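Local coordinates for TIGR00266 family protein (PDB 1YOX) that is of unknown function but belongs to the AIM24 family, named for mitochondrial biogenesis and placed in the cupin clan of beta-sheet proteins, at residues G109-C114 with F185-D190; R167-G172 with S217-L222. All blocks are in the same frame, centred on the assembly; numbering follows the deposited sequence.

Both contacts hold neighbouring strands of one six-stranded antiparallel sheet: contact 1 joins 111-115 to 182-185 inside it, contact 2 joins 219-223 to an outermost strand, 165-169. They meet where Thr-219 N donates to Thr-186 OG1 (3.0 Å), and where Gly-188 and Ser-217 pair through their backbones. Each is partly buried, but contact 1 has no exposed residue among those that touch, whereas Arg-167, Gln-169 and Asn-171 of contact 2 are exposed. Contact 1 has a single bridge pair, extended by a CH-pi contact between two phenylalanines and an Arg-Asp salt bridge; contact 2 relies on four backbone bonds, with arginine and tryptophan packed on one face and leucine and valine on the other.

Contact 1. Residues G109-C114 with F185-D190; sequences GGRLFC and FTDGID
Phe-113 and Phe-185 face each other as an antiparallel hydrogen-bonded pair, with Phe-113 N to Phe-185 O and Phe-185 N to Phe-113 O both 3.0 Å. Followed outward, the Phe-113 side chain begins with CB over the centre of the Phe-185 ring, a CH-pi contact 3.7 Å from the centroid. CG lies near Phe-185 CE1, and CD1 comes 3.4 Å from Phe-185 O, which sits at the ring edge. CE1 reaches 3.6 Å from Asp-187 OD1, again at the edge, and CZ touches the same oxygen more distantly. The two rings are nearly parallel, planes at 12°, but slid so far apart that they barely overlap; a chi1 of 60° sets Phe-185 CG between its backbone N and carbonyl carbon, and its ring face meets Phe-113 CB.

Asp-187 also meets Arg-111 in a salt bridge, NH2 to OD2 3.0 Å. Arg-111 NE reaches the same oxygen; these two bonds are bent, that from NH2 to OD1 is long, and all three are weak, the carboxylate plane standing at 90° to the guanidinium. Leu-112 CD1 packs 3.5 Å from Phe-185 O. Strand 111-115 is flanked here by strands 182-185 and 146-152; Leu-112 and Cys-114 pack on strand 156-162, and Phe-185 on Leu-148 and Tyr-191.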
loop_
_atom_site.group_PDB
_atom_site.type_symbol
_atom_site.label_atom_id
_atom_site.label_comp_id
_atom_site.label_asym_id
_atom_site.label_seq_id
_atom_site.Cartn_x
_atom_site.Cartn_y
_atom_site.Cartn_z
ATOM N N GLY C 109 1.176 -8.151 -30.423
ATOM C CA GLY C 109 1.822 -9.197 -31.208
ATOM C C GLY C 109 1.591 -10.607 -30.707
ATOM O O GLY C 109 2.090 -11.558 -31.289
ATOM N N GLY C 110 0.812 -10.749 -29.643
ATOM C CA GLY C 110 0.501 -12.068 -29.095
ATOM C C GLY C 110 1.577 -12.614 -28.188
ATOM O O GLY C 110 1.708 -13.831 -28.047
ATOM N N ARG C 111 2.354 -11.716 -27.575
ATOM C CA ARG C 111 3.362 -12.115 -26.584
ATOM C C ARG C 111 3.708 -10.999 -25.591
ATOM O O ARG C 111 4.016 -9.868 -25.979
ATOM C CB ARG C 111 4.634 -12.611 -27.257
ATOM C CG ARG C 111 5.617 -13.300 -26.293
ATOM C CD ARG C 111 6.487 -14.304 -27.030
ATOM N NE ARG C 111 7.221 -13.661 -28.121
ATOM C CZ ARG C 111 7.412 -14.199 -29.324
ATOM N NH1 ARG C 111 6.911 -15.400 -29.614
ATOM N NH2 ARG C 111 8.102 -13.525 -30.233
ATOM N N LEU C 112 3.664 -11.312 -24.302
ATOM C CA LEU C 112 4.146 -10.336 -23.338
ATOM C C LEU C 112 5.089 -11.005 -22.371
ATOM O O LEU C 112 4.929 -12.175 -22.050
ATOM C CB LEU C 112 2.991 -9.595 -22.639
ATOM C CG LEU C 112 3.285 -8.433 -21.668
ATOM C CD1 LEU C 112 3.803 -7.176 -22.343
ATOM C CD2 LEU C 112 2.040 -8.116 -20.813
ATOM N N PHE C 113 6.110 -10.255 -21.973
ATOM C CA PHE C 113 7.037 -10.659 -20.938
ATOM C C PHE C 113 6.669 -9.994 -19.624
ATOM O O PHE C 113 6.369 -8.788 -19.569
ATOM C CB PHE C 113 8.462 -10.305 -21.346
ATOM C CG PHE C 113 8.932 -11.064 -22.556
ATOM C CD1 PHE C 113 8.752 -10.537 -23.837
ATOM C CD2 PHE C 113 9.499 -12.333 -22.422
ATOM C CE1 PHE C 113 9.166 -11.269 -24.983
ATOM C CE2 PHE C 113 9.923 -13.059 -23.556
ATOM C CZ PHE C 113 9.759 -12.521 -24.829
ATOM N N CYS C 114 6.711 -10.779 -18.558
ATOM C CA CYS C 114 6.106 -10.345 -17.324
ATOM C C CYS C 114 6.897 -10.812 -16.137
ATOM O O CYS C 114 7.154 -11.995 -16.034
ATOM C CB CYS C 114 4.709 -10.965 -17.242
ATOM S SG CYS C 114 3.734 -10.140 -16.086
ATOM N N PHE C 185 7.229 -6.121 -20.571
ATOM C CA PHE C 185 7.705 -5.546 -21.843
ATOM C C PHE C 185 7.369 -6.421 -23.059
ATOM O O PHE C 185 7.244 -7.653 -22.964
ATOM C CB PHE C 185 9.213 -5.233 -21.812
ATOM C CG PHE C 185 10.089 -6.438 -21.554
ATOM C CD1 PHE C 185 10.621 -7.170 -22.609
ATOM C CD2 PHE C 185 10.395 -6.823 -20.260
ATOM C CE1 PHE C 185 11.434 -8.277 -22.383
ATOM C CE2 PHE C 185 11.197 -7.929 -20.024
ATOM C CZ PHE C 185 11.721 -8.660 -21.096
ATOM N N THR C 186 7.235 -5.748 -24.197
ATOM C CA THR C 186 6.887 -6.357 -25.477
ATOM C C THR C 186 8.151 -6.911 -26.111
ATOM O O THR C 186 9.244 -6.756 -25.561
ATOM C CB THR C 186 6.321 -5.272 -26.428
ATOM O OG1 THR C 186 7.279 -4.210 -26.556
ATOM C CG2 THR C 186 5.033 -4.680 -25.869
ATOM N N ASP C 187 8.009 -7.542 -27.277
ATOM C CA ASP C 187 9.158 -7.960 -28.098
ATOM C C ASP C 187 9.900 -6.732 -28.617
ATOM O O ASP C 187 9.359 -5.626 -28.593
ATOM C CB ASP C 187 8.684 -8.800 -29.289
ATOM C CG ASP C 187 8.521 -10.274 -28.948
ATOM O OD1 ASP C 187 9.515 -10.923 -28.533
ATOM O OD2 ASP C 187 7.393 -10.793 -29.118
ATOM N N GLY C 188 11.135 -6.928 -29.084
ATOM C CA GLY C 188 11.935 -5.840 -29.663
ATOM C C GLY C 188 12.745 -5.064 -28.629
ATOM O O GLY C 188 13.400 -4.040 -28.946
ATOM N N ILE C 189 12.688 -5.562 -27.393
ATOM C CA ILE C 189 13.404 -4.986 -26.272
ATOM C C ILE C 189 14.351 -6.039 -25.739
ATOM O O ILE C 189 13.935 -7.171 -25.434
ATOM C CB ILE C 189 12.431 -4.582 -25.151
ATOM C CG1 ILE C 189 11.478 -3.490 -25.631
ATOM C CG2 ILE C 189 13.188 -4.172 -23.890
ATOM C CD1 ILE C 189 12.165 -2.209 -26.014
ATOM N N ASP C 190 15.624 -5.664 -25.651
ATOM C CA ASP C 190 16.668 -6.521 -25.088
ATOM C C ASP C 190 16.912 -6.124 -23.628
ATOM O O ASP C 190 16.862 -4.941 -23.275
ATOM C CB ASP C 190 17.956 -6.354 -25.890
ATOM C CG ASP C 190 18.914 -7.518 -25.721
ATOM O OD1 ASP C 190 19.838 -7.438 -24.846
ATOM O OD2 ASP C 190 18.736 -8.507 -26.490
#

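Contact 2. Residues R167-G172 with S217-L222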
loop_
_atom_site.group_PDB
_atom_site.type_symbol
_atom_site.label_atom_id
_atom_site.label_comp_id
_atom_site.label_asym_id
_atom_site.label_seq_id
_atom_site.Cartn_x
_atom_site.Cartn_y
_atom_site.Cartn_z
ATOM N N ARG C 167 4.508 3.633 -17.813
ATOM C CA ARG C 167 4.531 3.041 -19.142
ATOM C C ARG C 167 5.461 3.858 -20.041
ATOM O O ARG C 167 5.389 5.088 -20.067
ATOM C CB ARG C 167 3.122 2.972 -19.732
ATOM C CG ARG C 167 3.032 2.185 -21.022
ATOM C CD ARG C 167 2.137 2.919 -22.002
ATOM N NE ARG C 167 0.842 2.288 -22.195
ATOM C CZ ARG C 167 0.465 1.689 -23.324
ATOM N NH1 ARG C 167 1.283 1.651 -24.377
ATOM N NH2 ARG C 167 -0.739 1.131 -23.409
ATOM N N ARG C 168 6.333 3.168 -20.767
ATOM C CA ARG C 168 7.320 3.830 -21.607
ATOM C C ARG C 168 7.479 3.127 -22.937
ATOM O O ARG C 168 7.582 1.902 -22.994
ATOM C CB ARG C 168 8.674 3.908 -20.890
ATOM C CG ARG C 168 8.709 4.987 -19.820
ATOM C CD ARG C 168 10.062 5.128 -19.157
ATOM N NE ARG C 168 10.216 6.486 -18.634
ATOM C CZ ARG C 168 11.051 7.403 -19.127
ATOM N NH1 ARG C 168 11.854 7.107 -20.151
ATOM N NH2 ARG C 168 11.090 8.618 -18.581
ATOM N N GLN C 169 7.477 3.919 -24.007
ATOM C CA GLN C 169 7.807 3.445 -25.356
ATOM C C GLN C 169 9.287 3.722 -25.583
ATOM O O GLN C 169 9.759 4.819 -25.292
ATOM C CB GLN C 169 6.979 4.196 -26.398
ATOM C CG GLN C 169 5.616 4.661 -25.890
ATOM C CD GLN C 169 4.650 3.505 -25.623
ATOM O OE1 GLN C 169 4.736 2.449 -26.257
ATOM N NE2 GLN C 169 3.717 3.715 -24.690
ATOM N N LEU C 170 10.023 2.745 -26.100
ATOM C CA LEU C 170 11.465 2.924 -26.237
ATOM C C LEU C 170 11.999 3.664 -27.486
ATOM O O LEU C 170 12.729 4.645 -27.347
ATOM C CB LEU C 170 12.237 1.625 -25.949
ATOM C CG LEU C 170 12.487 1.304 -24.469
ATOM C CD1 LEU C 170 13.702 0.391 -24.347
ATOM C CD2 LEU C 170 12.690 2.568 -23.630
ATOM N N ASN C 171 11.648 3.212 -28.689
ATOM C CA ASN C 171 12.165 3.843 -29.939
ATOM C C ASN C 171 13.708 3.886 -30.032
ATOM O O ASN C 171 14.304 4.966 -30.008
ATOM C CB ASN C 171 11.602 5.272 -30.125
ATOM C CG ASN C 171 10.082 5.304 -30.297
ATOM O OD1 ASN C 171 9.525 4.585 -31.138
ATOM N ND2 ASN C 171 9.402 6.160 -29.511
ATOM N N GLY C 172 14.348 2.723 -30.140
ATOM C CA GLY C 172 15.810 2.654 -30.147
ATOM C C GLY C 172 16.444 3.598 -29.130
ATOM O O GLY C 172 17.116 4.566 -29.492
ATOM N N SER C 217 13.082 -1.588 -29.127
ATOM C CA SER C 217 11.812 -1.133 -29.686
ATOM C C SER C 217 10.751 -0.564 -28.745
ATOM O O SER C 217 10.670 0.657 -28.519
ATOM C CB SER C 217 11.155 -2.301 -30.431
ATOM O OG SER C 217 10.537 -3.187 -29.510
ATOM N N GLY C 218 9.945 -1.482 -28.216
ATOM C CA GLY C 218 8.548 -1.233 -27.927
ATOM C C GLY C 218 8.131 -0.551 -26.659
ATOM O O GLY C 218 8.503 0.589 -26.402
ATOM N N THR C 219 7.291 -1.249 -25.902
ATOM C CA THR C 219 6.687 -0.709 -24.698
ATOM C C THR C 219 7.297 -1.378 -23.486
ATOM O O THR C 219 7.546 -2.578 -23.476
ATOM C CB THR C 219 5.167 -0.933 -24.698
ATOM O OG1 THR C 219 4.664 -0.646 -26.007
ATOM C CG2 THR C 219 4.462 -0.016 -23.699
ATOM N N VAL C 220 7.586 -0.568 -22.483
ATOM C CA VAL C 220 7.984 -1.068 -21.190
ATOM C C VAL C 220 6.958 -0.651 -20.172
ATOM O O VAL C 220 6.466 0.498 -20.185
ATOM C CB VAL C 220 9.351 -0.504 -20.709
ATOM C CG1 VAL C 220 9.792 -1.250 -19.459
ATOM C CG2 VAL C 220 10.416 -0.633 -21.781
ATOM N N TRP C 221 6.675 -1.580 -19.256
ATOM C CA TRP C 221 5.845 -1.285 -18.085
ATOM C C TRP C 221 6.669 -1.385 -16.795
ATOM O O TRP C 221 7.236 -2.428 -16.482
ATOM C CB TRP C 221 4.621 -2.192 -18.077
ATOM C CG TRP C 221 4.124 -2.501 -19.486
ATOM C CD1 TRP C 221 4.822 -3.126 -20.506
ATOM C CD2 TRP C 221 2.853 -2.202 -20.012
ATOM N NE1 TRP C 221 4.052 -3.225 -21.634
ATOM C CE2 TRP C 221 2.831 -2.670 -21.359
ATOM C CE3 TRP C 221 1.722 -1.576 -19.492
ATOM C CZ2 TRP C 221 1.722 -2.527 -22.179
ATOM C CZ3 TRP C 221 0.606 -1.445 -20.308
ATOM C CH2 TRP C 221 0.613 -1.920 -21.638
ATOM N N LEU C 222 6.739 -0.272 -16.068
ATOM C CA LEU C 222 7.549 -0.188 -14.866
ATOM C C LEU C 222 6.690 0.135 -13.643
ATOM O O LEU C 222 5.604 0.666 -13.776
ATOM C CB LEU C 222 8.638 0.882 -15.033
ATOM C CG LEU C 222 9.621 0.722 -16.202
ATOM C CD1 LEU C 222 10.466 1.973 -16.363
ATOM C CD2 LEU C 222 10.485 -0.513 -16.028
#
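At the outer edge of a six-stranded antiparallel sheet, strand 165-169 pairs with strand 219-223, and Arg-167 lies beside Trp-221 on the same face. Arg-168 and Val-220 form the hydrogen-bonded pair at the centre. Arg-168 N gives a 2.7 Å bond to Val-220 O, and Val-220 N returns a nearly straight one to Arg-168 O, 172° at the hydrogen. The non-hydrogen-bonded pairs Arg-167 with Trp-221 and Gln-169 with Thr-219 stand on either side of it. Where the strands end the pairing continues: Leu-170 N binds Gly-218 O and Asn-171 N binds Ser-217 O, each at 2.7 Å.

On the Arg-167 face, the Arg-167 side chain runs beside that of Trp-221 and points the same way. Trp-221 CH2 lies over one guanidinium face, 3.8 Å from Arg-167 NH2, but the two planes are inclined by 42°. Arg-167 CG stands anti to its backbone N (chi1 -171°) and touches Thr-219 CG2 at 3.7 Å. That methyl also lies over one face of the indole, toward its rim.

On the opposite face, past the end of strand 165-169, Leu-170 CG meets Val-220 CG2 at 3.9 Å, while Leu-170 CB comes 3.2 Å from Ser-217 O. Leu-170 and Val-220 pack further on Leu-214, and Leu-170 on Leu-175 and Ile-189. Arg-168 extends from this face toward the second subunit, where it packs on Tyr-39 of that subunit and has a long, weak ion pair with its Glu-21. This is regular antiparallel beta pairing through Gln-169 and Thr-219, then an irregular continuation where the strands give way to loop, consistent with the all-antiparallel sheets of the cupin clan.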